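Local coordinates for protein TarM (Staphylococcus aureus subsp. aureus 21178, PDB 4X7R) that belongs to the GT-B clan of glycosyltransferases and pairs two Rossmann-like domains across a ligand-binding cleft, with a long antiparallel sheet added on, at residues Glu433-Lys436 with Asn437-Ile441; Thr191-Leu194 with Val195-Lys198; Ser265-Tyr268 with Ile269-Ala273; Lys477-Thr480 with Glu481-Leu484. The protein carries 1 engineered substitution. All coordinates share one frame; numbering follows the deposited sequence.

Contact 1 of 4, residues Glu433-Lys436 with Asn437-Ile441; sequences EDNK and NGYLI
Residues Glu-433 to Lys-436 form a beta turn of type II, and the strand that follows it, 438-441, lies at the edge of a six-stranded parallel sheet. Glu-433 O is gripped by two amides, that of Lys-436, which closes the turn, and that of Asn-437, at 3.0 Å from Asn-437 N. Asn-437 answers with its side chain. With chi1 at 70°, CG sits between the backbone N and the carbonyl carbon, and the amide folds back over the turn until OD1 takes the N-H of Glu-433 at 2.8 Å from Glu-433 N. That donor stands above the carbonyl plane of the amide and off its lone pairs. The other end of the amide, ND2, bonds to Phe-431 O and, through a water, to Glu-433 OE1, so the group is held flat and its rotation fixed.

At the second turn position, Asp-434 CG is anti to the backbone N (chi1 -175°), and OD1 receives Leu-440 N at 3.0 Å with its anti lone pair. A second water joins OD1 to Leu-440 O. Asn-435 N hydrogen-bonds to Gly-438 O at 2.8 Å. Beside it the amide of Asn-435 runs alongside the Tyr-439 ring, the two planes 20° apart, and Asn-435 OD1 accepts a weak bond from Tyr-439 OH at 3.3 Å. On the solvent side a weak salt bridge spans 3.4 Å from Lys-436 NZ to Glu-433 OE1. Helix 460-477 backs the turn, Phe-466 meeting the Tyr-439 ring edge-to-face. Such a tight turn feeding an edge strand belongs to the alternating helix and strand order of a Rossmann-like domain.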
loop_
_atom_site.group_PDB
_atom_site.type_symbol
_atom_site.label_atom_id
_atom_site.label_comp_id
_atom_site.label_asym_id
_atom_site.label_seq_id
_atom_site.Cartn_x
_atom_site.Cartn_y
_atom_site.Cartn_z
ATOM N N GLU A 433 -18.518 -15.102 -15.179
ATOM C CA GLU A 433 -19.208 -15.735 -16.301
ATOM C C GLU A 433 -20.623 -15.194 -16.209
ATOM O O GLU A 433 -21.387 -15.584 -15.315
ATOM C CB GLU A 433 -19.159 -17.271 -16.211
ATOM C CG GLU A 433 -17.741 -17.818 -16.354
ATOM C CD GLU A 433 -17.570 -19.310 -16.588
ATOM O OE1 GLU A 433 -18.323 -20.106 -15.982
ATOM O OE2 GLU A 433 -16.632 -19.682 -17.331
ATOM N N ASP A 434 -20.907 -14.180 -17.038
ATOM C CA ASP A 434 -22.167 -13.447 -17.062
ATOM C C ASP A 434 -23.362 -14.360 -17.057
ATOM O O ASP A 434 -23.422 -15.285 -17.861
ATOM C CB ASP A 434 -22.253 -12.475 -18.256
ATOM C CG ASP A 434 -23.505 -11.623 -18.211
ATOM O OD1 ASP A 434 -23.563 -10.701 -17.378
ATOM O OD2 ASP A 434 -24.450 -11.917 -18.965
ATOM N N ASN A 435 -24.288 -14.112 -16.106
ATOM C CA ASN A 435 -25.532 -14.848 -15.896
ATOM C C ASN A 435 -25.299 -16.320 -15.473
ATOM O O ASN A 435 -26.226 -17.127 -15.512
ATOM C CB ASN A 435 -26.447 -14.698 -17.126
ATOM C CG ASN A 435 -27.906 -14.944 -16.888
ATOM O OD1 ASN A 435 -28.461 -14.633 -15.825
ATOM N ND2 ASN A 435 -28.553 -15.493 -17.899
ATOM N N LYS A 436 -24.076 -16.652 -15.011
ATOM C CA LYS A 436 -23.738 -18.001 -14.545
ATOM C C LYS A 436 -23.149 -17.955 -13.126
ATOM O O LYS A 436 -23.574 -18.723 -12.272
ATOM C CB LYS A 436 -22.811 -18.726 -15.539
ATOM C CG LYS A 436 -22.390 -20.120 -15.078
ATOM C CD LYS A 436 -21.578 -20.864 -16.121
ATOM C CE LYS A 436 -21.078 -22.190 -15.601
ATOM N NZ LYS A 436 -20.238 -22.883 -16.613
ATOM N N ASN A 437 -22.210 -17.027 -12.859
ATOM C CA ASN A 437 -21.616 -16.903 -11.526
ATOM C C ASN A 437 -21.629 -15.451 -11.007
ATOM O O ASN A 437 -21.083 -15.151 -9.946
ATOM C CB ASN A 437 -20.218 -17.529 -11.521
ATOM C CG ASN A 437 -19.162 -16.778 -12.289
ATOM O OD1 ASN A 437 -19.248 -15.568 -12.498
ATOM N ND2 ASN A 437 -18.075 -17.459 -12.617
ATOM N N GLY A 438 -22.278 -14.581 -11.778
ATOM C CA GLY A 438 -22.410 -13.151 -11.516
ATOM C C GLY A 438 -22.818 -12.406 -12.774
ATOM O O GLY A 438 -23.245 -13.021 -13.762
ATOM N N TYR A 439 -22.673 -11.068 -12.749
ATOM C CA TYR A 439 -23.026 -10.231 -13.893
ATOM C C TYR A 439 -21.927 -9.260 -14.275
ATOM O O TYR A 439 -21.326 -8.615 -13.399
ATOM C CB TYR A 439 -24.337 -9.460 -13.643
ATOM C CG TYR A 439 -25.581 -10.320 -13.545
ATOM C CD1 TYR A 439 -26.056 -11.029 -14.647
ATOM C CD2 TYR A 439 -26.336 -10.355 -12.374
ATOM C CE1 TYR A 439 -27.217 -11.803 -14.566
ATOM C CE2 TYR A 439 -27.517 -11.100 -12.293
ATOM C CZ TYR A 439 -27.942 -11.836 -13.384
ATOM O OH TYR A 439 -29.089 -12.589 -13.284
ATOM N N LEU A 440 -21.674 -9.164 -15.597
ATOM C CA LEU A 440 -20.748 -8.222 -16.225
ATOM C C LEU A 440 -21.609 -7.129 -16.823
ATOM O O LEU A 440 -22.415 -7.386 -17.732
ATOM C CB LEU A 440 -19.899 -8.886 -17.321
ATOM C CG LEU A 440 -18.726 -9.721 -16.836
ATOM C CD1 LEU A 440 -18.130 -10.525 -17.981
ATOM C CD2 LEU A 440 -17.665 -8.847 -16.136
ATOM N N ILE A 441 -21.503 -5.927 -16.261
ATOM C CA ILE A 441 -22.308 -4.776 -16.686
ATOM C C ILE A 441 -21.516 -3.884 -17.634
ATOM O O ILE A 441 -20.339 -3.615 -17.392
ATOM C CB ILE A 441 -22.826 -3.995 -15.433
ATOM C CG1 ILE A 441 -23.595 -4.899 -14.436
ATOM C CG2 ILE A 441 -23.604 -2.712 -15.785
ATOM C CD1 ILE A 441 -24.751 -5.745 -14.997
HETATM O O HOH W 1 -18.623 -20.076 -13.339
HETATM O O HOH W 2 -25.144 -8.299 -17.291
#

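Contact 2 of 4, residues Thr191-Leu194 with Val195-Lys198; sequences TYVL and VNKK
Val-193 O is the acceptor on which this hairpin turn closes. It receives Lys-198 N at 3.2 Å and, more weakly, Asn-196 N at 3.5 Å. The return bond is shorter and straighter, Val-193 N donating to Lys-198 O at 2.8 Å, and together they make Val-193 and Lys-198 an antiparallel hydrogen-bonded pair. Lys-197 also faces Val-193, and with its positive phi (57°) it completes a G1 beta bulge at the mouth of the turn.

Asn-196 reinforces the closure from inside. Its CG lies between the backbone N and the carbonyl carbon (chi1 61°), which brings OD1 back over the turn to accept a weak bond from Lys-198 N at 3.3 Å and to rest against Val-193 CG1. That methyl group also touches Val-195 CG2, 3.7 Å from Val-193 CG1. On the outer side, the Tyr-192 ring runs side by side with Lys-197, both pointing the same way, and its OH reaches 3.7 Å from Lys-197 CB. Leu-194 N lies under one ring face, and Lys-197 O stands in plane at the ring edge.

The turn joins strands 187-193 and 198-200, the last two of the ten-stranded antiparallel sheet. Val-193 and Asn-196 pack on Phe-73 of helix 69-78, Val-193 also on Leu-206 and Asn-196 on Tyr-209 of helix 203-214, while Tyr-192 lies against Ser-178 of strand 175-182.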
loop_
_atom_site.group_PDB
_atom_site.type_symbol
_atom_site.label_atom_id
_atom_site.label_comp_id
_atom_site.label_asym_id
_atom_site.label_seq_id
_atom_site.Cartn_x
_atom_site.Cartn_y
_atom_site.Cartn_z
ATOM N N THR A 191 23.192 12.580 0.798
ATOM C CA THR A 191 22.940 11.804 1.997
ATOM C C THR A 191 24.264 11.245 2.521
ATOM O O THR A 191 25.007 10.603 1.769
ATOM C CB THR A 191 21.945 10.658 1.681
ATOM O OG1 THR A 191 20.706 11.234 1.287
ATOM C CG2 THR A 191 21.729 9.692 2.882
ATOM N N TYR A 192 24.499 11.410 3.825
ATOM C CA TYR A 192 25.709 10.906 4.478
ATOM C C TYR A 192 25.331 9.843 5.479
ATOM O O TYR A 192 24.557 10.092 6.405
ATOM C CB TYR A 192 26.500 12.038 5.166
ATOM C CG TYR A 192 27.815 11.616 5.795
ATOM C CD1 TYR A 192 28.720 10.813 5.099
ATOM C CD2 TYR A 192 28.188 12.078 7.055
ATOM C CE1 TYR A 192 29.928 10.421 5.670
ATOM C CE2 TYR A 192 29.421 11.737 7.616
ATOM C CZ TYR A 192 30.272 10.878 6.934
ATOM O OH TYR A 192 31.504 10.557 7.459
ATOM N N VAL A 193 25.902 8.673 5.301
ATOM C CA VAL A 193 25.704 7.565 6.208
ATOM C C VAL A 193 26.922 7.606 7.126
ATOM O O VAL A 193 28.024 7.197 6.745
ATOM C CB VAL A 193 25.496 6.209 5.471
ATOM C CG1 VAL A 193 25.278 5.069 6.463
ATOM C CG2 VAL A 193 24.326 6.291 4.497
ATOM N N LEU A 194 26.717 8.190 8.312
ATOM C CA LEU A 194 27.743 8.391 9.349
ATOM C C LEU A 194 28.392 7.104 9.756
ATOM O O LEU A 194 29.601 7.095 9.910
ATOM C CB LEU A 194 27.152 9.095 10.576
ATOM C CG LEU A 194 26.862 10.586 10.439
ATOM C CD1 LEU A 194 25.545 10.864 9.699
ATOM C CD2 LEU A 194 26.769 11.207 11.787
ATOM N N VAL A 195 27.601 6.000 9.861
ATOM C CA VAL A 195 28.070 4.669 10.288
ATOM C C VAL A 195 29.146 4.008 9.441
ATOM O O VAL A 195 29.999 3.337 10.012
ATOM C CB VAL A 195 26.962 3.694 10.756
ATOM C CG1 VAL A 195 26.208 4.292 11.919
ATOM C CG2 VAL A 195 25.997 3.311 9.630
ATOM N N ASN A 196 29.145 4.204 8.113
ATOM C CA ASN A 196 30.192 3.634 7.252
ATOM C C ASN A 196 31.014 4.716 6.530
ATOM O O ASN A 196 31.814 4.384 5.654
ATOM C CB ASN A 196 29.607 2.607 6.261
ATOM C CG ASN A 196 28.570 3.122 5.294
ATOM O OD1 ASN A 196 28.221 4.303 5.273
ATOM N ND2 ASN A 196 28.048 2.231 4.456
ATOM N N LYS A 197 30.798 6.008 6.878
ATOM C CA LYS A 197 31.476 7.151 6.263
ATOM C C LYS A 197 31.268 7.214 4.738
ATOM O O LYS A 197 32.168 7.633 4.001
ATOM C CB LYS A 197 32.990 7.226 6.617
ATOM C CG LYS A 197 33.388 7.191 8.104
ATOM C CD LYS A 197 34.784 7.881 8.360
ATOM C CE LYS A 197 35.998 7.249 7.660
ATOM N NZ LYS A 197 37.313 7.813 8.129
ATOM N N LYS A 198 30.074 6.843 4.267
ATOM C CA LYS A 198 29.782 6.893 2.840
ATOM C C LYS A 198 28.745 7.944 2.531
ATOM O O LYS A 198 27.744 8.064 3.239
ATOM C CB LYS A 198 29.359 5.516 2.296
ATOM C CG LYS A 198 30.539 4.566 2.116
ATOM C CD LYS A 198 30.117 3.176 1.675
ATOM C CE LYS A 198 31.303 2.255 1.486
ATOM N NZ LYS A 198 32.030 1.959 2.756
#

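Contact 3 of 4, residues Ser265-Tyr268 with Ile269-Ala273; sequences SEKY and IIENA
The Tyr-268 ring and the Asn-272 amide meet at the C-terminal end of helix 264-271, the helix of a beta-alpha-beta unit between strands 243-247 and 278-281 in a Rossmann-like domain. The two flat groups are far from parallel, with their planes 65° apart. Asn-272 ND2 hangs over one face of the ring, displaced toward its rim, and the nearest ring atom is Tyr-268 CE1 at 3.3 Å. The same nitrogen bonds to Tyr-268 O at 2.8 Å, a little tilted from the carbonyl plane. Asn-272 is the first residue to leave helical angles, and its own N gives this carbonyl only a weak bond. Tyr-268 O is thus served largely by the side chain, which closes the last turn of the helix, and Tyr-268, with CG anti to the backbone N (chi1 -173°), lays its ring beneath the amide.

One residue earlier, Lys-267 and Glu-271 cross obliquely along the helix surface. The lysine chain bends at its end so that NZ comes 3.6 Å from Glu-271 OE1, a long salt bridge, while Lys-267 CE passes 3.5 Å from OE2. This pair faces outward, whereas Ile-269 packs on Val-279 and Phe-231, and Ile-270 on Ile-248 and Phe-294. Glu-266, buried against Pro-228 and Val-250, has its side chain about 5 Å from bound (2S)-2,3-dihydroxypropyl 2-acetamido-2-deoxy-alpha-D-glucopyranoside.

The backbone keeps its helical bonds here. Ile-270 N meets Glu-266 O at 3.0 Å in an almost straight line, and Ile-270 CG1 lies against that oxygen, 3.3 Å from Glu-266 O.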
loop_
_atom_site.group_PDB
_atom_site.type_symbol
_atom_site.label_atom_id
_atom_site.label_comp_id
_atom_site.label_asym_id
_atom_site.label_seq_id
_atom_site.Cartn_x
_atom_site.Cartn_y
_atom_site.Cartn_z
ATOM N N SER A 265 5.340 5.702 -14.527
ATOM C CA SER A 265 6.113 4.629 -13.868
ATOM C C SER A 265 6.015 3.319 -14.625
ATOM O O SER A 265 7.043 2.766 -15.008
ATOM C CB SER A 265 5.657 4.418 -12.430
ATOM O OG SER A 265 5.746 5.608 -11.669
ATOM N N GLU A 266 4.771 2.865 -14.906
ATOM C CA GLU A 266 4.492 1.627 -15.652
ATOM C C GLU A 266 5.071 1.660 -17.052
ATOM O O GLU A 266 5.586 0.641 -17.500
ATOM C CB GLU A 266 2.988 1.290 -15.661
ATOM C CG GLU A 266 2.482 0.797 -14.306
ATOM C CD GLU A 266 2.283 1.830 -13.205
ATOM O OE1 GLU A 266 2.444 3.038 -13.473
ATOM O OE2 GLU A 266 1.935 1.433 -12.071
ATOM N N LYS A 267 5.085 2.836 -17.703
ATOM C CA LYS A 267 5.631 2.980 -19.071
ATOM C C LYS A 267 7.136 2.698 -19.094
ATOM O O LYS A 267 7.639 2.034 -20.010
ATOM C CB LYS A 267 5.325 4.370 -19.635
ATOM C CG LYS A 267 5.836 4.618 -21.059
ATOM C CD LYS A 267 5.248 5.901 -21.633
ATOM C CE LYS A 267 6.031 6.392 -22.826
ATOM N NZ LYS A 267 7.223 7.193 -22.428
ATOM N N TYR A 268 7.839 3.197 -18.065
ATOM C CA TYR A 268 9.273 2.984 -17.890
ATOM C C TYR A 268 9.607 1.498 -17.632
ATOM O O TYR A 268 10.583 0.984 -18.166
ATOM C CB TYR A 268 9.812 3.904 -16.780
ATOM C CG TYR A 268 11.315 3.863 -16.650
ATOM C CD1 TYR A 268 12.136 4.468 -17.601
ATOM C CD2 TYR A 268 11.922 3.227 -15.572
ATOM C CE1 TYR A 268 13.524 4.427 -17.486
ATOM C CE2 TYR A 268 13.306 3.193 -15.439
ATOM C CZ TYR A 268 14.105 3.792 -16.398
ATOM O OH TYR A 268 15.469 3.733 -16.264
ATOM N N ILE A 269 8.791 0.809 -16.836
ATOM C CA ILE A 269 8.961 -0.616 -16.567
ATOM C C ILE A 269 8.812 -1.409 -17.887
ATOM O O ILE A 269 9.732 -2.141 -18.271
ATOM C CB ILE A 269 7.992 -1.105 -15.453
ATOM C CG1 ILE A 269 8.241 -0.330 -14.118
ATOM C CG2 ILE A 269 8.113 -2.633 -15.225
ATOM C CD1 ILE A 269 7.173 -0.523 -13.080
ATOM N N ILE A 270 7.678 -1.229 -18.581
ATOM C CA ILE A 270 7.357 -1.893 -19.849
ATOM C C ILE A 270 8.432 -1.677 -20.910
ATOM O O ILE A 270 8.889 -2.646 -21.518
ATOM C CB ILE A 270 5.964 -1.465 -20.376
ATOM C CG1 ILE A 270 4.841 -1.891 -19.416
ATOM C CG2 ILE A 270 5.734 -1.990 -21.801
ATOM C CD1 ILE A 270 3.434 -1.158 -19.735
ATOM N N GLU A 271 8.835 -0.418 -21.128
ATOM C CA GLU A 271 9.862 -0.079 -22.113
ATOM C C GLU A 271 11.220 -0.710 -21.853
ATOM O O GLU A 271 11.967 -0.961 -22.803
ATOM C CB GLU A 271 9.961 1.431 -22.285
ATOM C CG GLU A 271 8.800 1.960 -23.115
ATOM C CD GLU A 271 8.697 3.466 -23.257
ATOM O OE1 GLU A 271 9.233 4.194 -22.391
ATOM O OE2 GLU A 271 8.042 3.917 -24.226
ATOM N N ASN A 272 11.502 -1.033 -20.587
ATOM C CA ASN A 272 12.747 -1.670 -20.152
ATOM C C ASN A 272 12.658 -3.189 -19.903
ATOM O O ASN A 272 13.622 -3.774 -19.403
ATOM C CB ASN A 272 13.293 -0.923 -18.927
ATOM C CG ASN A 272 13.886 0.385 -19.356
ATOM O OD1 ASN A 272 14.817 0.427 -20.154
ATOM N ND2 ASN A 272 13.249 1.470 -18.994
ATOM N N ALA A 273 11.518 -3.829 -20.282
ATOM C CA ALA A 273 11.263 -5.268 -20.064
ATOM C C ALA A 273 12.334 -6.167 -20.648
ATOM O O ALA A 273 12.735 -7.144 -20.009
ATOM C CB ALA A 273 9.895 -5.654 -20.616
#

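Contact 4 of 4, residues Lys477-Thr480 with Glu481-Leu484; sequences KYST and ESIL
Ser-479, at the N-cap of helix 480-492, and Ser-482 one turn later form the close-fitting part of this contact. Their hydroxyls meet tip to tip, Ser-479 OG donating to Ser-482 OG at 2.9 Å. Both oxygens take the rotamer between the backbone N and the carbonyl carbon (chi1 79° and 60°), which swings each of them across the start of the helix toward the other. Beside them the first regular bonds of the helix form, from Ile-483 N to Ser-479 O at 3.3 Å and from Leu-484 N to Thr-480 O at 2.9 Å. Ile-483 lays its end against the Ser-479 carbonyl, CD1 lying 3.6 Å from Ser-479 O and 3.8 Å from Tyr-478 O. On this buried side the apolar touch of Tyr-478 CB with Ile-483 CD1 is wider, at 4.4 Å.

The solvent side is looser. Glu-481 is exposed; its chain is bent at chi2, so the carboxylate curls back beside the cap, with OE1 3.7 Å from Ser-479 CB.

The turn breaks the path between helices 460-477 and 480-492. Tyr-478 is buried against Asp-430 and Phe-431 of helix 428-431 and against the loop residues Ser-303, Val-306 and Gln-405, and Ile-483 packs on Phe-305. Thr-480 and Leu-484 instead reach Glu-28 and Phe-29 of helix 17-31, bringing the C-terminal helix over to the N-terminal Rossmann-like domain, as is usual in GT-B proteins.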
loop_
_atom_site.group_PDB
_atom_site.type_symbol
_atom_site.label_atom_id
_atom_site.label_comp_id
_atom_site.label_asym_id
_atom_site.label_seq_id
_atom_site.Cartn_x
_atom_site.Cartn_y
_atom_site.Cartn_z
ATOM N N LYS A 477 -9.665 -22.084 -12.101
ATOM C CA LYS A 477 -8.802 -21.286 -12.943
ATOM C C LYS A 477 -7.608 -20.608 -12.297
ATOM O O LYS A 477 -6.745 -20.111 -13.029
ATOM C CB LYS A 477 -9.653 -20.311 -13.778
ATOM C CG LYS A 477 -10.669 -21.043 -14.681
ATOM C CD LYS A 477 -11.516 -20.057 -15.480
ATOM C CE LYS A 477 -12.280 -20.693 -16.623
ATOM N NZ LYS A 477 -13.297 -21.662 -16.142
ATOM N N TYR A 478 -7.521 -20.603 -10.949
ATOM C CA TYR A 478 -6.425 -19.937 -10.250
ATOM C C TYR A 478 -5.671 -20.854 -9.270
ATOM O O TYR A 478 -5.372 -20.460 -8.130
ATOM C CB TYR A 478 -6.949 -18.669 -9.553
ATOM C CG TYR A 478 -7.534 -17.678 -10.516
ATOM C CD1 TYR A 478 -6.720 -16.784 -11.202
ATOM C CD2 TYR A 478 -8.884 -17.727 -10.863
ATOM C CE1 TYR A 478 -7.237 -15.927 -12.171
ATOM C CE2 TYR A 478 -9.420 -16.844 -11.802
ATOM C CZ TYR A 478 -8.595 -15.923 -12.423
ATOM O OH TYR A 478 -9.103 -15.082 -13.370
ATOM N N SER A 479 -5.329 -22.072 -9.720
ATOM C CA SER A 479 -4.620 -23.009 -8.846
ATOM C C SER A 479 -3.248 -22.462 -8.451
ATOM O O SER A 479 -2.552 -21.880 -9.274
ATOM C CB SER A 479 -4.505 -24.387 -9.492
ATOM O OG SER A 479 -3.464 -24.426 -10.449
ATOM N N THR A 480 -2.888 -22.639 -7.186
ATOM C CA THR A 480 -1.607 -22.225 -6.606
ATOM C C THR A 480 -0.472 -22.914 -7.371
ATOM O O THR A 480 0.562 -22.287 -7.633
ATOM C CB THR A 480 -1.601 -22.628 -5.131
ATOM O OG1 THR A 480 -2.590 -21.830 -4.481
ATOM C CG2 THR A 480 -0.267 -22.412 -4.470
ATOM N N GLU A 481 -0.714 -24.192 -7.787
ATOM C CA GLU A 481 0.264 -25.012 -8.515
ATOM C C GLU A 481 0.627 -24.415 -9.848
ATOM O O GLU A 481 1.818 -24.296 -10.131
ATOM C CB GLU A 481 -0.203 -26.472 -8.710
ATOM C CG GLU A 481 -0.353 -27.259 -7.420
ATOM C CD GLU A 481 -1.728 -27.236 -6.771
ATOM O OE1 GLU A 481 -2.564 -26.364 -7.113
ATOM O OE2 GLU A 481 -1.976 -28.127 -5.927
ATOM N N SER A 482 -0.376 -24.020 -10.656
ATOM C CA SER A 482 -0.093 -23.457 -11.971
ATOM C C SER A 482 0.645 -22.100 -11.854
ATOM O O SER A 482 1.528 -21.826 -12.661
ATOM C CB SER A 482 -1.364 -23.298 -12.789
ATOM O OG SER A 482 -2.268 -22.429 -12.125
ATOM N N ILE A 483 0.256 -21.262 -10.871
ATOM C CA ILE A 483 0.835 -19.934 -10.639
ATOM C C ILE A 483 2.271 -20.068 -10.194
ATOM O O ILE A 483 3.148 -19.438 -10.779
ATOM C CB ILE A 483 -0.061 -19.030 -9.736
ATOM C CG1 ILE A 483 -1.392 -18.719 -10.474
ATOM C CG2 ILE A 483 0.674 -17.722 -9.378
ATOM C CD1 ILE A 483 -2.586 -18.274 -9.585
ATOM N N LEU A 484 2.528 -20.953 -9.210
ATOM C CA LEU A 484 3.882 -21.231 -8.740
ATOM C C LEU A 484 4.747 -21.808 -9.870
ATOM O O LEU A 484 5.871 -21.389 -10.023
ATOM C CB LEU A 484 3.823 -22.201 -7.566
ATOM C CG LEU A 484 5.131 -22.676 -7.004
ATOM C CD1 LEU A 484 5.923 -21.493 -6.298
ATOM C CD2 LEU A 484 4.895 -23.849 -6.094
#

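Overall arrangement
All four contacts are local turns or helix ends. Contact 3, with four of its eight touching residues buried, lies closest to the centre of the chain, on a helix of the first Rossmann-like domain; contact 1 borders the edge strand of the second, and contact 2, with two of eight buried, ends the added antiparallel sheet on the opposite side of the chain's centre from contact 1. Contact 1 packs on helix 460-477, whose end leads into contact 4, and the two touch, Glu-433 OE2 lying 4.1 Å from Lys-477 NZ. Their chemistry follows their place: carboxylate, amide and water bonds in contact 1, mainly backbone pairing in contact 2, an amide over a ring in contact 3, paired hydroxyls in contact 4.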